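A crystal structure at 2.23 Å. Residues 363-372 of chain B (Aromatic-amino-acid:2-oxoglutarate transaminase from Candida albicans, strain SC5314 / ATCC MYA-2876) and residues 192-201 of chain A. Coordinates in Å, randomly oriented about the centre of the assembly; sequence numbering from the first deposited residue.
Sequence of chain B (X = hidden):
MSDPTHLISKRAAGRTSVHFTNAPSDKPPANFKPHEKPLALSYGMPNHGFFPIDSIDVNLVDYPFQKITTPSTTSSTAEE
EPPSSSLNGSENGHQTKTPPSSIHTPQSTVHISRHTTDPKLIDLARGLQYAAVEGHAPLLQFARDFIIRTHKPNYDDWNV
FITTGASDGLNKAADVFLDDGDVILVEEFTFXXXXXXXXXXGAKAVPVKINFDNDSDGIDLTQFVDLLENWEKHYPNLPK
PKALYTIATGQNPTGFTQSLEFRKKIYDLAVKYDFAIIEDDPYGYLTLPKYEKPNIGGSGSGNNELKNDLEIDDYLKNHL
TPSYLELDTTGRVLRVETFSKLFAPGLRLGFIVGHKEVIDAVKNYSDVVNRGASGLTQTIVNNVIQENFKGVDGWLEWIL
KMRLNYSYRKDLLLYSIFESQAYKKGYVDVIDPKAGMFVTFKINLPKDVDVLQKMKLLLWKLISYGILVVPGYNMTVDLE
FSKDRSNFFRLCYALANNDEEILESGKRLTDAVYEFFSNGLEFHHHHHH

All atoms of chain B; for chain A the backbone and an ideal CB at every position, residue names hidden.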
# COMPACT_ATOMS: atom_id res chain seq x y z
N LYS B 363 -7.63 4.62 9.93
CA LYS B 363 -7.83 5.49 8.75
C LYS B 363 -6.77 6.61 8.76
O LYS B 363 -6.12 6.82 7.70
CB LYS B 363 -9.24 6.08 8.69
CG LYS B 363 -9.59 6.71 7.35
CD LYS B 363 -10.08 8.14 7.41
CE LYS B 363 -9.45 9.06 6.37
NZ LYS B 363 -8.93 10.33 6.96
N ASN B 364 -6.59 7.28 9.90
CA ASN B 364 -5.66 8.44 9.97
C ASN B 364 -4.23 7.93 9.76
O ASN B 364 -3.44 8.69 9.15
CB ASN B 364 -5.85 9.27 11.25
CG ASN B 364 -7.21 9.95 11.35
OD1 ASN B 364 -7.82 10.31 10.35
ND2 ASN B 364 -7.70 10.12 12.57
N TYR B 365 -3.89 6.71 10.23
CA TYR B 365 -2.55 6.07 10.01
C TYR B 365 -2.35 5.79 8.52
O TYR B 365 -1.26 6.06 7.99
CB TYR B 365 -2.41 4.74 10.76
CG TYR B 365 -1.05 4.08 10.68
CD1 TYR B 365 0.12 4.82 10.79
CD2 TYR B 365 -0.92 2.71 10.53
CE1 TYR B 365 1.37 4.22 10.78
CE2 TYR B 365 0.31 2.09 10.51
CZ TYR B 365 1.47 2.85 10.66
OH TYR B 365 2.69 2.26 10.64
N SER B 366 -3.36 5.22 7.86
CA SER B 366 -3.29 4.83 6.44
C SER B 366 -2.99 6.08 5.60
O SER B 366 -2.21 5.99 4.63
CB SER B 366 -4.55 4.17 6.03
OG SER B 366 -4.79 3.06 6.87
N ASP B 367 -3.60 7.20 6.00
CA ASP B 367 -3.43 8.50 5.32
C ASP B 367 -1.95 8.90 5.32
O ASP B 367 -1.55 9.67 4.45
CB ASP B 367 -4.30 9.56 5.98
CG ASP B 367 -5.76 9.62 5.52
OD1 ASP B 367 -6.09 9.07 4.42
OD2 ASP B 367 -6.55 10.23 6.27
N VAL B 368 -1.14 8.40 6.26
CA VAL B 368 0.31 8.71 6.30
C VAL B 368 1.10 7.70 5.45
O VAL B 368 1.83 8.15 4.51
CB VAL B 368 0.81 8.75 7.74
CG1 VAL B 368 2.29 9.11 7.79
CG2 VAL B 368 -0.02 9.71 8.59
N VAL B 369 0.98 6.40 5.73
CA VAL B 369 1.97 5.38 5.32
C VAL B 369 1.44 4.44 4.22
O VAL B 369 2.30 3.75 3.62
CB VAL B 369 2.46 4.55 6.52
CG1 VAL B 369 2.92 5.43 7.68
CG2 VAL B 369 1.43 3.53 6.98
N ASN B 370 0.13 4.35 3.99
CA ASN B 370 -0.43 3.43 2.95
C ASN B 370 -1.79 3.99 2.48
O ASN B 370 -2.82 3.55 3.03
CB ASN B 370 -0.52 1.99 3.45
CG ASN B 370 -0.89 1.01 2.37
OD1 ASN B 370 -1.15 1.43 1.25
ND2 ASN B 370 -0.96 -0.28 2.69
N ARG B 371 -1.76 4.88 1.49
CA ARG B 371 -2.94 5.70 1.06
C ARG B 371 -3.84 4.92 0.08
O ARG B 371 -4.10 5.41 -1.03
CB ARG B 371 -2.47 7.04 0.51
CG ARG B 371 -1.94 7.95 1.60
CD ARG B 371 -1.14 9.11 1.05
NE ARG B 371 -1.95 10.09 0.31
CZ ARG B 371 -2.72 11.01 0.88
NH1 ARG B 371 -2.81 11.09 2.19
NH2 ARG B 371 -3.42 11.84 0.13
N GLY B 372 -4.30 3.74 0.49
CA GLY B 372 -5.34 3.00 -0.24
C GLY B 372 -4.82 1.74 -0.90
O GLY B 372 -3.70 1.77 -1.51
N UNK A 192 -0.06 19.67 0.57
CA UNK A 192 -0.31 19.60 2.05
C UNK A 192 -0.08 18.20 2.64
O UNK A 192 0.48 18.11 3.71
CB UNK A 192 -1.75 20.03 2.36
N UNK A 193 -0.54 17.08 2.04
CA UNK A 193 -0.31 15.76 2.63
C UNK A 193 1.18 15.47 2.88
O UNK A 193 1.45 14.63 3.72
CB UNK A 193 -0.90 14.68 1.72
N UNK A 194 2.10 16.12 2.16
CA UNK A 194 3.55 15.93 2.41
C UNK A 194 3.83 16.20 3.90
O UNK A 194 4.62 15.48 4.51
CB UNK A 194 4.39 16.85 1.53
N UNK A 195 3.18 17.22 4.46
CA UNK A 195 3.41 17.64 5.87
C UNK A 195 3.00 16.51 6.82
O UNK A 195 3.57 16.44 7.91
CB UNK A 195 2.63 18.91 6.20
N UNK A 196 2.10 15.62 6.42
CA UNK A 196 1.77 14.44 7.26
C UNK A 196 2.98 13.52 7.29
O UNK A 196 3.32 13.06 8.38
CB UNK A 196 0.54 13.70 6.73
N UNK A 197 3.66 13.35 6.14
CA UNK A 197 4.79 12.40 6.00
C UNK A 197 6.01 12.97 6.74
O UNK A 197 6.72 12.21 7.44
CB UNK A 197 5.12 12.15 4.53
N UNK A 198 6.25 14.27 6.62
CA UNK A 198 7.41 14.91 7.30
C UNK A 198 7.13 14.90 8.81
O UNK A 198 8.05 14.61 9.57
CB UNK A 198 7.64 16.34 6.80
N UNK A 199 5.89 15.15 9.23
CA UNK A 199 5.50 15.10 10.67
C UNK A 199 5.69 13.67 11.19
O UNK A 199 6.28 13.50 12.27
CB UNK A 199 4.05 15.55 10.87
N UNK A 200 5.26 12.67 10.41
CA UNK A 200 5.44 11.24 10.73
C UNK A 200 6.92 10.96 11.06
O UNK A 200 7.17 10.15 11.93
CB UNK A 200 4.98 10.36 9.56
N UNK A 201 7.87 11.58 10.36
CA UNK A 201 9.32 11.33 10.55
C UNK A 201 9.85 12.16 11.72
O UNK A 201 11.05 12.05 12.01
CB UNK A 201 10.10 11.66 9.28

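The two helices cross nearly at right angles, 95° between their directions, with axes 9.2 Å apart at closest approach.

Position 192 is out of reach of chain B. Its ideal CB has no neighbour from chain B within 5.5 Å, so the contact sets no demand. The residue is Ser A192.

Position 193 points its CB toward chain B, 4.1 Å from Arg B371 NH1. A compact apolar residue could cover the guanidinium, and an acid or amide could meet its charge. Phi of -56° also permits proline. The residue is Pro A193. Its CB lies over one face of the guanidinium, and its CG is 4.1 Å from Arg B371 NH2.

Positions 194 and 195 are out of reach, and chain B does not restrict them. They are Phe A194 and Leu A195.

Position 196 points toward chain B, with its CB 4.4 Å from Val B368 CG2. Beyond lie the carboxylate of Asp B367 and the carbonyl O of Asn B364. A long basic side chain suits best, though Lys B363 already binds the acid, with NZ 2.5 Å from Asp B367 OD2. A polar residue such as glutamine is also plausible. The residue is Arg A196. Its NH1 forms a salt bridge with Asp B367 OD2 at 3.3 Å, including a weak hydrogen bond. A water donates to Asn B364 O and accepts a weak hydrogen bond from Arg A196 NH1. The Arg side chain is poorly ordered.

Position 197 starts sideways, with its CB 5.2 Å from Val B368 O. The space between the helix end and the Arg B371 side chain could take a large apolar or aromatic group. The residue is Phe A197, whose ring end turns nearer. CE1 is 3.2 Å from Val B368 O, and CZ is 3.9 Å from Arg B371 CD. The O of Asp B367 lies at the ring edge.

Position 198 is out of reach. Ser A198 keeps its OG near the carbonyls of its own helix.

Position 199 points sideways and meets nothing of chain B, so many residues would fit. It is Asp A199.

Position 200 points toward chain B. Its CB is tight, 3.5 Å from Val B368 CG1, so there is little room for bulk at that point. A small or slender residue, polar or apolar, would suit. The residue is Asn A200, with chi1 t. Its CG packs 3.4 Å from Val B368 CG1.

Position 201 follows the helix, out of reach. It is Ala A201.

Chain A 192-201: SPFLRFSDNA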
# COMPACT_ATOMS: atom_id res chain seq x y z
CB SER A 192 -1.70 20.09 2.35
OG SER A 192 -1.84 21.39 1.85
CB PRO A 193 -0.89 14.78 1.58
CG PRO A 193 -1.97 15.60 0.89
CD PRO A 193 -1.37 16.98 0.81
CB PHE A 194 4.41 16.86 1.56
CG PHE A 194 5.88 16.59 1.76
CD1 PHE A 194 6.47 15.50 1.15
CD2 PHE A 194 6.63 17.35 2.64
CE1 PHE A 194 7.81 15.20 1.37
CE2 PHE A 194 7.96 17.06 2.87
CZ PHE A 194 8.56 15.99 2.23
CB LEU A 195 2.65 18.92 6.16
CG LEU A 195 3.01 20.10 5.28
CD1 LEU A 195 2.04 21.24 5.54
CD2 LEU A 195 4.45 20.53 5.50
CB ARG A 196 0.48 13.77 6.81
CG ARG A 196 -0.76 14.57 7.17
CD ARG A 196 -1.99 14.04 6.49
NE ARG A 196 -2.98 13.49 7.41
CZ ARG A 196 -4.21 13.12 7.06
NH1 ARG A 196 -5.05 12.62 7.96
NH2 ARG A 196 -4.61 13.24 5.80
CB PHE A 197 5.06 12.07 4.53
CG PHE A 197 3.86 11.91 3.63
CD1 PHE A 197 2.72 11.23 4.04
CD2 PHE A 197 3.86 12.45 2.35
CE1 PHE A 197 1.62 11.10 3.20
CE2 PHE A 197 2.76 12.33 1.51
CZ PHE A 197 1.63 11.66 1.94
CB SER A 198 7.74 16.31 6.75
OG SER A 198 6.60 17.18 6.74
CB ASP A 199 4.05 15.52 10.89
CG ASP A 199 3.64 15.34 12.34
OD1 ASP A 199 3.94 16.27 13.13
OD2 ASP A 199 3.03 14.27 12.67
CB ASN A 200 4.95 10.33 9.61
CG ASN A 200 4.88 8.87 10.03
OD1 ASN A 200 4.09 8.55 10.91
ND2 ASN A 200 5.67 8.01 9.40
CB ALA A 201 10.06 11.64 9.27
O HOH W 1 -3.12 11.49 9.54
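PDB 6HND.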